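Local coordinates for aerotolerance-related membrane protein (Bacteroides fragilis, PDB 4JDU) that binds calcium through a von Willebrand factor type A domain, the part modelled here of a longer membrane protein probably linked to oxygen tolerance, at residues M52-F55 with T61-P64; N47-M52 with T103-V108; A150-E155 with D159-R164; M21-Q24 with S29-E32. The protein carries 6 engineered substitutions. All blocks are in the same frame, centred on the assembly; numbering follows the deposited sequence. Where two conformers were deposited one is given.

Contact 1: M52-F55 with T61-P64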
# COMPACT_ATOMS: atom_id res chain seq x y z
N MSE A 52 3.75 1.44 9.67
CA MSE A 52 3.17 0.53 8.70
C MSE A 52 1.89 -0.14 9.14
O MSE A 52 1.83 -0.78 10.20
CB MSE A 52 4.17 -0.53 8.26
CG MSE A 52 3.63 -1.42 7.12
SE MSE A 52 4.92 -2.53 6.20
CE MSE A 52 5.56 -3.55 7.71
N ILE A 53 0.89 -0.00 8.28
CA ILE A 53 -0.39 -0.68 8.38
C ILE A 53 -0.43 -1.75 7.29
O ILE A 53 0.09 -1.54 6.19
CB ILE A 53 -1.52 0.35 8.16
CG1 ILE A 53 -1.72 1.16 9.43
CG2 ILE A 53 -2.83 -0.32 7.73
CD1 ILE A 53 -2.44 2.46 9.21
N VAL A 54 -0.99 -2.91 7.62
CA VAL A 54 -1.33 -3.89 6.58
C VAL A 54 -2.84 -4.02 6.49
O VAL A 54 -3.57 -3.81 7.48
CB VAL A 54 -0.69 -5.28 6.85
CG1 VAL A 54 0.82 -5.18 6.85
CG2 VAL A 54 -1.21 -5.88 8.18
N PHE A 55 -3.34 -4.34 5.31
CA PHE A 55 -4.78 -4.49 5.16
C PHE A 55 -5.19 -5.52 4.12
O PHE A 55 -4.48 -5.77 3.15
CB PHE A 55 -5.45 -3.13 4.85
CG PHE A 55 -5.17 -2.59 3.47
CD1 PHE A 55 -4.04 -1.80 3.23
CD2 PHE A 55 -6.02 -2.86 2.40
CE1 PHE A 55 -3.79 -1.28 1.97
CE2 PHE A 55 -5.75 -2.36 1.12
CZ PHE A 55 -4.64 -1.57 0.91
N THR A 61 -2.54 -1.87 12.35
CA THR A 61 -1.23 -1.24 12.48
C THR A 61 -0.19 -2.22 13.02
O THR A 61 -0.22 -2.61 14.19
CB THR A 61 -1.32 -0.01 13.38
OG1 THR A 61 -2.26 0.91 12.81
CG2 THR A 61 0.04 0.66 13.49
N GLN A 62 0.75 -2.61 12.16
CA GLN A 62 1.84 -3.46 12.63
C GLN A 62 2.89 -2.63 13.33
O GLN A 62 3.37 -2.99 14.40
CB GLN A 62 2.48 -4.21 11.47
CG GLN A 62 1.57 -5.22 10.82
CD GLN A 62 2.34 -6.19 9.97
OE1 GLN A 62 3.47 -5.89 9.55
NE2 GLN A 62 1.76 -7.36 9.73
N LEU A 63 3.26 -1.51 12.71
CA LEU A 63 4.34 -0.69 13.23
C LEU A 63 3.85 0.73 13.43
O LEU A 63 3.63 1.45 12.46
CB LEU A 63 5.51 -0.69 12.25
CG LEU A 63 6.73 0.12 12.69
CD1 LEU A 63 7.35 -0.47 13.95
CD2 LEU A 63 7.75 0.15 11.56
N PRO A 64 3.68 1.15 14.69
CA PRO A 64 3.39 2.56 14.95
C PRO A 64 4.53 3.44 14.46
O PRO A 64 5.68 2.99 14.37
CB PRO A 64 3.28 2.62 16.48
CG PRO A 64 2.90 1.22 16.89
CD PRO A 64 3.63 0.33 15.91

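Contact 2: N47-M52 with T103-V108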
# COMPACT_ATOMS: atom_id res chain seq x y z
N ASN A 47 15.45 11.97 8.05
CA ASN A 47 14.86 12.75 9.14
C ASN A 47 13.41 12.35 9.42
O ASN A 47 12.83 12.77 10.42
CB ASN A 47 14.91 14.24 8.81
CG ASN A 47 16.31 14.70 8.47
OD1 ASN A 47 17.25 14.50 9.24
ND2 ASN A 47 16.46 15.31 7.30
N ASP A 48 12.85 11.55 8.53
CA ASP A 48 11.44 11.21 8.60
C ASP A 48 11.16 10.13 9.64
O ASP A 48 12.07 9.48 10.14
CB ASP A 48 10.95 10.75 7.22
CG ASP A 48 11.22 11.79 6.15
OD1 ASP A 48 11.12 12.99 6.46
OD2 ASP A 48 11.52 11.40 5.00
N LYS A 49 9.88 9.98 9.99
CA LYS A 49 9.42 8.85 10.78
C LYS A 49 8.50 8.01 9.91
O LYS A 49 7.82 8.54 9.02
CB LYS A 49 8.68 9.33 12.03
CG LYS A 49 9.58 10.03 13.04
CD LYS A 49 8.79 10.45 14.27
CE LYS A 49 9.66 11.22 15.26
NZ LYS A 49 8.86 11.71 16.42
N VAL A 50 8.48 6.70 10.15
CA VAL A 50 7.67 5.81 9.33
C VAL A 50 6.87 4.83 10.18
O VAL A 50 7.33 4.39 11.25
CB VAL A 50 8.54 5.04 8.30
CG1 VAL A 50 9.50 4.09 9.00
CG2 VAL A 50 7.68 4.28 7.29
N GLY A 51 5.67 4.52 9.72
CA GLY A 51 4.86 3.49 10.33
C GLY A 51 4.31 2.57 9.26
O GLY A 51 4.41 2.87 8.07
N MSE A 52 3.75 1.44 9.67
CA MSE A 52 3.17 0.53 8.70
C MSE A 52 1.89 -0.14 9.14
O MSE A 52 1.83 -0.78 10.20
CB MSE A 52 4.17 -0.53 8.26
CG MSE A 52 3.63 -1.42 7.12
SE MSE A 52 4.92 -2.53 6.20
CE MSE A 52 5.56 -3.55 7.71
N THR A 103 1.48 11.17 14.90
CA THR A 103 1.71 11.76 16.21
C THR A 103 1.15 13.18 16.26
O THR A 103 1.07 13.86 15.24
CB THR A 103 3.21 11.82 16.59
OG1 THR A 103 3.82 12.97 15.99
CG2 THR A 103 3.92 10.58 16.13
N PRO A 104 0.77 13.64 17.45
CA PRO A 104 0.29 15.03 17.56
C PRO A 104 1.37 16.09 17.34
O PRO A 104 1.04 17.27 17.39
CB PRO A 104 -0.25 15.10 19.00
CG PRO A 104 0.40 13.96 19.72
CD PRO A 104 0.57 12.88 18.70
N GLN A 105 2.62 15.69 17.08
CA GLN A 105 3.75 16.62 17.00
C GLN A 105 3.48 17.84 16.12
O GLN A 105 3.11 17.71 14.95
CB GLN A 105 5.03 15.89 16.56
CG GLN A 105 6.29 16.42 17.24
CD GLN A 105 7.39 15.39 17.34
OE1 GLN A 105 7.89 14.89 16.32
NE2 GLN A 105 7.78 15.05 18.56
N GLU A 106 3.68 19.03 16.69
CA GLU A 106 3.27 20.28 16.07
C GLU A 106 3.96 20.60 14.74
O GLU A 106 5.18 20.51 14.62
CB GLU A 106 3.50 21.45 17.04
N GLY A 107 3.15 20.97 13.75
CA GLY A 107 3.65 21.47 12.48
C GLY A 107 4.57 20.50 11.76
O GLY A 107 5.65 20.88 11.31
N VAL A 108 4.16 19.25 11.68
CA VAL A 108 4.92 18.25 10.94
C VAL A 108 4.11 17.78 9.74
O VAL A 108 2.89 17.65 9.81
CB VAL A 108 5.34 17.05 11.83
CG1 VAL A 108 4.13 16.26 12.30
CG2 VAL A 108 6.32 16.15 11.09
O HOH W 1 7.43 13.69 14.11

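Contact 3: A150-E155 with D159-R164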
# COMPACT_ATOMS: atom_id res chain seq x y z
N ALA A 150 -3.45 -11.38 -14.23
CA ALA A 150 -2.76 -12.63 -13.91
C ALA A 150 -3.57 -13.42 -12.88
O ALA A 150 -4.35 -12.85 -12.12
CB ALA A 150 -1.36 -12.35 -13.38
N PRO A 151 -3.37 -14.76 -12.84
CA PRO A 151 -4.01 -15.56 -11.80
C PRO A 151 -3.24 -15.48 -10.48
O PRO A 151 -2.14 -14.92 -10.44
CB PRO A 151 -3.92 -16.98 -12.37
CG PRO A 151 -2.66 -16.97 -13.16
CD PRO A 151 -2.56 -15.58 -13.76
N ILE A 152 -3.81 -16.03 -9.42
CA ILE A 152 -3.19 -16.00 -8.10
C ILE A 152 -2.69 -17.41 -7.73
O ILE A 152 -3.50 -18.30 -7.46
CB ILE A 152 -4.19 -15.49 -7.06
CG1 ILE A 152 -4.80 -14.16 -7.51
CG2 ILE A 152 -3.51 -15.35 -5.69
CD1 ILE A 152 -6.02 -13.76 -6.71
N PRO A 153 -1.37 -17.60 -7.69
CA PRO A 153 -0.85 -18.94 -7.38
C PRO A 153 -1.03 -19.30 -5.92
O PRO A 153 -1.00 -18.44 -5.03
CB PRO A 153 0.65 -18.82 -7.71
CG PRO A 153 0.96 -17.35 -7.46
CD PRO A 153 -0.29 -16.63 -7.95
N ILE A 154 -1.21 -20.59 -5.69
CA ILE A 154 -1.32 -21.16 -4.35
C ILE A 154 -0.00 -21.84 -4.00
O ILE A 154 0.46 -22.73 -4.72
CB ILE A 154 -2.50 -22.17 -4.30
CG1 ILE A 154 -3.82 -21.46 -4.63
CG2 ILE A 154 -2.58 -22.86 -2.95
CD1 ILE A 154 -4.97 -22.42 -4.96
N GLU A 155 0.62 -21.43 -2.89
CA GLU A 155 1.89 -22.04 -2.47
C GLU A 155 1.73 -23.54 -2.28
O GLU A 155 0.74 -24.00 -1.69
CB GLU A 155 2.38 -21.43 -1.16
CG GLU A 155 2.83 -19.98 -1.24
CD GLU A 155 1.70 -18.99 -1.03
OE1 GLU A 155 0.53 -19.43 -0.85
OE2 GLU A 155 1.98 -17.77 -1.02
N ASP A 159 -1.96 -25.26 -8.77
CA ASP A 159 -3.18 -24.57 -9.17
C ASP A 159 -3.22 -23.12 -8.68
O ASP A 159 -2.33 -22.65 -7.95
CB ASP A 159 -4.39 -25.32 -8.62
CG ASP A 159 -5.65 -25.13 -9.47
OD1 ASP A 159 -5.58 -24.55 -10.58
OD2 ASP A 159 -6.71 -25.60 -9.01
N PHE A 160 -4.26 -22.42 -9.12
CA PHE A 160 -4.46 -21.01 -8.81
C PHE A 160 -5.78 -20.85 -8.07
O PHE A 160 -6.63 -21.76 -8.09
CB PHE A 160 -4.51 -20.21 -10.12
CG PHE A 160 -3.30 -20.41 -10.99
CD1 PHE A 160 -2.15 -19.67 -10.78
CD2 PHE A 160 -3.32 -21.34 -12.01
CE1 PHE A 160 -1.02 -19.85 -11.57
CE2 PHE A 160 -2.21 -21.54 -12.81
CZ PHE A 160 -1.05 -20.78 -12.59
N ARG A 161 -5.96 -19.71 -7.41
CA ARG A 161 -7.19 -19.45 -6.67
C ARG A 161 -8.39 -19.39 -7.61
O ARG A 161 -8.32 -18.80 -8.70
CB ARG A 161 -7.09 -18.13 -5.89
CG ARG A 161 -6.03 -18.12 -4.82
CD ARG A 161 -6.49 -18.90 -3.60
NE ARG A 161 -5.43 -19.05 -2.62
CZ ARG A 161 -5.50 -19.87 -1.57
NH1 ARG A 161 -6.60 -20.60 -1.38
NH2 ARG A 161 -4.48 -19.96 -0.73
N ARG A 162 -9.49 -20.00 -7.19
CA ARG A 162 -10.71 -20.05 -7.99
C ARG A 162 -11.88 -19.42 -7.25
O ARG A 162 -11.91 -19.37 -6.02
CB ARG A 162 -11.05 -21.49 -8.37
CG ARG A 162 -9.96 -22.14 -9.21
CD ARG A 162 -10.13 -23.64 -9.35
NE ARG A 162 -9.05 -24.17 -10.18
CZ ARG A 162 -9.12 -24.28 -11.50
NH1 ARG A 162 -10.23 -23.95 -12.15
NH2 ARG A 162 -8.08 -24.76 -12.17
N ASP A 163 -12.85 -18.92 -8.02
CA ASP A 163 -14.08 -18.38 -7.44
C ASP A 163 -15.04 -19.50 -7.06
O ASP A 163 -14.71 -20.68 -7.19
CB ASP A 163 -14.75 -17.37 -8.38
CG ASP A 163 -15.14 -17.97 -9.74
OD1 ASP A 163 -15.27 -19.20 -9.87
OD2 ASP A 163 -15.34 -17.18 -10.69
N ARG A 164 -16.24 -19.13 -6.63
CA ARG A 164 -17.24 -20.11 -6.18
C ARG A 164 -17.71 -21.03 -7.29
O ARG A 164 -18.22 -22.12 -7.02
CB ARG A 164 -18.44 -19.40 -5.55
CG ARG A 164 -18.22 -18.92 -4.12
O HOH W 2 -6.27 -17.21 -9.55
O HOH W 3 -2.85 -17.84 -3.02
O HOH W 4 -1.94 -18.39 -0.57

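Contact 4: M21-Q24 with S29-E32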
# COMPACT_ATOMS: atom_id res chain seq x y z
N MSE A 21 -2.55 -9.82 -4.11
CA MSE A 21 -1.16 -9.37 -4.12
C MSE A 21 -0.17 -10.51 -4.33
O MSE A 21 1.02 -10.27 -4.57
CB MSE A 21 -0.85 -8.58 -2.84
CG MSE A 21 -1.71 -7.31 -2.71
SE MSE A 21 -1.10 -5.90 -3.92
CE MSE A 21 0.54 -5.44 -2.96
N LEU A 22 -0.64 -11.75 -4.29
CA LEU A 22 0.23 -12.88 -4.57
C LEU A 22 0.37 -13.16 -6.08
O LEU A 22 1.18 -14.00 -6.48
CB LEU A 22 -0.21 -14.13 -3.81
CG LEU A 22 -0.08 -14.00 -2.29
CD1 LEU A 22 -0.81 -15.13 -1.59
CD2 LEU A 22 1.37 -13.96 -1.85
N ALA A 23 -0.39 -12.46 -6.91
CA ALA A 23 -0.21 -12.57 -8.36
C ALA A 23 1.23 -12.24 -8.75
O ALA A 23 1.87 -11.38 -8.13
CB ALA A 23 -1.19 -11.66 -9.10
N GLN A 24 1.72 -12.93 -9.78
CA GLN A 24 3.12 -12.83 -10.18
C GLN A 24 3.30 -12.16 -11.54
O GLN A 24 4.25 -12.45 -12.27
CB GLN A 24 3.76 -14.22 -10.14
CG GLN A 24 3.69 -14.85 -8.75
CD GLN A 24 4.25 -16.25 -8.71
OE1 GLN A 24 4.47 -16.88 -9.73
NE2 GLN A 24 4.48 -16.76 -7.50
N SER A 29 6.46 -11.16 -7.15
CA SER A 29 5.01 -11.08 -7.04
C SER A 29 4.69 -9.65 -6.69
O SER A 29 5.59 -8.87 -6.39
CB SER A 29 4.48 -12.01 -5.97
OG SER A 29 4.86 -11.54 -4.68
N ARG A 30 3.41 -9.28 -6.72
CA ARG A 30 3.02 -7.92 -6.35
C ARG A 30 3.44 -7.64 -4.91
O ARG A 30 4.03 -6.59 -4.62
CB ARG A 30 1.51 -7.73 -6.51
CG ARG A 30 1.05 -7.81 -7.96
CD ARG A 30 -0.45 -7.75 -8.07
NE ARG A 30 -0.90 -7.99 -9.43
CZ ARG A 30 -2.18 -8.06 -9.77
NH1 ARG A 30 -3.12 -7.89 -8.84
NH2 ARG A 30 -2.53 -8.29 -11.03
N LEU A 31 3.18 -8.59 -4.02
CA LEU A 31 3.54 -8.40 -2.62
C LEU A 31 5.05 -8.30 -2.42
O LEU A 31 5.52 -7.44 -1.66
CB LEU A 31 2.97 -9.53 -1.76
CG LEU A 31 3.24 -9.40 -0.26
CD1 LEU A 31 2.75 -8.06 0.31
CD2 LEU A 31 2.61 -10.58 0.50
N GLU A 32 5.82 -9.16 -3.07
CA GLU A 32 7.26 -9.11 -2.88
C GLU A 32 7.86 -7.84 -3.47
O GLU A 32 8.79 -7.27 -2.90
CB GLU A 32 7.93 -10.37 -3.42
CG GLU A 32 7.56 -11.61 -2.62
CD GLU A 32 7.87 -11.49 -1.14
OE1 GLU A 32 7.01 -11.90 -0.34
OE2 GLU A 32 8.97 -11.01 -0.78

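Contact 1: M52-F55 with T61-P64
M52, a selenomethionine, is joined to L63 by backbone bonds in both directions. M52 N gives its hydrogen to L63 O at 2.8 Å. In return, L63 N meets M52 O at 3.0 Å, and this bond is almost straight. Q62 N also lies close to M52 O, at 2.9 Å, but that bond is weak because it is bent (129°). One carbonyl oxygen therefore receives two consecutive N-H groups. This is a classic beta bulge, with Q62 and L63 both opposite M52. Past it the register slips by one residue, and I53 faces T61 as an antiparallel non-hydrogen-bonded pair. The strands 49-55 and 59-66 make a beta hairpin at one border of the mixed sheet of the von Willebrand factor type A domain.

The extended chain of Q62 runs across V54 at about a right angle. Its amide carbon CD rests 3.6 Å from V54 CG1, while Q62 NE2 lies 3.7 Å from V54 CG2. M52 runs alongside Q62. Its CG is anti to the backbone N (chi1 -174°), and a bend at chi3 (59°) brings M52 CE to 3.6 Å from Q62 OE1. On the other face of the hairpin, I53 CG1 packs on T61 OG1 at 3.4 Å.

Helices back both faces. M52 and Q62 touch F75 of helix 69-77, and I53 and T61 touch L97 of helix 91-99. The backbone of I53 is bonded in turn to I13 and L15 of the neighbouring strand 9-16.

Contact 2: N47-M52 with T103-V108
K49 and Q105 meet through the ends of their side chains, which cross at about a right angle. The direct bond is weak: K49 NZ donates to Q105 OE1 over 3.3 Å. The lysine is fully extended beyond CG, and this lets it span the distance between the strand and the loop. The nearest CA atoms of the two segments, those of K49 and T103, are still 9.9 Å apart.

A water doubles the link. It donates to Q105 OE1 at 2.6 Å and accepts a weak bond from K49 NZ at 3.4 Å. The amide oxygen of Q105 thus takes one bond from the ammonium group and a shorter one from the water.

A third bond lies within the loop. Q105 N gives its hydrogen to T103 OG1 at 3.2 Å, with an angle of 154°. This is an ST turn, and it sets the backbone from which the Q105 side chain leaves. T103 OG1 is also hydrogen-bonded to E10 OE2, which ties the turn to strand 9-16.

Apolar contact is supplied from outside the two segments: K49 and T103 both touch I65 of strand 59-66. The backbone of K49 is held in the sheet by bonds to V9 and V11.

The contact joins the start of strand 49-55 to the loop that leads from helix 91-99 into strand 109-116, away from the calcium site. It buries just 83 Å² in all. With an exposed glutamine, a shared water and long bonds at the lysine nitrogen, the link is a weak, partly water-mediated charge-dipole contact, which probably adds little to the hold of the strand.

Contact 3: A150-E155 with D159-R164
The backbones of P153 and F160 form a single bridge, flanked by R161 N to I152 O at 2.8 Å and I154 N to D159 O at 3.3 Å. P151 CG lies over one face of the F160 ring, toward its rim, in a CH-pi contact, 3.9 Å from the ring centroid and 24° off the normal. At the edge of the same ring, near its plane, sits I152 O.

R161 bends at chi2 (-76°), and its guanidinium comes to lie flat against I154, whose CG1 is over one face, 3.5 Å from R161 NE. Two waters sit at the edge of this guanidinium. One links R161 NE to P153 O, and the other links R161 NH2 to E155 OE1. A third water joins I152 N to R161 O.

R162 turns the other way and makes a two-pronged, side-on salt bridge with D159. Its NH2 meets D159 OD1 at 3.0 Å, and its NE meets D159 OD2 at 3.0 Å. F160 N adds a weak bond to D159 OD1.

The bridge draws together the two arms of a turn, within the connection between antiparallel strands 150-151 and 170-171. I152 comes about 4 Å from the calcium ligand S20, side chain to side chain. The turn thus lies beside the calcium site, where S18, S20 and T89 bind the metal as in a metal-ion-dependent adhesion site.

Contact 4: M21-Q24 with S29-E32
M21 O accepts from L31 N at 2.8 Å, with the donor tilted 20° from the carbonyl plane. R30 CB also presses on this oxygen, 3.2 Å from M21 O. A second backbone bond runs from R30 N to A23 O at 3.0 Å, nearly along the C=O axis. S29 is the N-cap of the helix that begins at R30. Its hydroxyl sits between the backbone N and the carbonyl carbon (chi1 69°), and there S29 OG accepts from E32 N at 3.0 Å.

The side chains fill in round these bonds. A23 CB lies over one face of the R30 guanidinium, 3.7 Å from R30 NE. The selenium of M21 packs on R30 CB, and the CB atoms of M21 and L31 touch at 4.1 Å. R30 runs out extended, past A23, to salt bridges with D25 and D117 and a bond to T171 O.

Three N-H groups of the helix start thus find acceptors: the carbonyls of M21 and A23 and the hydroxyl of S29. The positive charge of buried R30 is probably balanced by D25 and D117; the second bridge would help to position D117, a calcium-binding residue not bound to the metal in this model.

Contacts 1 and 4 are buried, while contacts 2 and 3 lie at the surface. Contacts 1 and 2 both use strand 49-55, through M52-V54 and K49 respectively. The first pairs it to its hairpin partner by backbone bonds and apolar packing; the second ties its start to a loop through side-chain ends and a water. Contacts 3 and 4 touch on the calcium side, where P153 CD packs on L22 O at 3.4 Å and P153 CG on Q24 NE2 at 3.6 Å. Contact 4 supplies the buried charge there, and contact 3 the hydrated outer loop. Contact 2 lies across the centre of the chain from both, its centre about 39 Å from that of contact 3.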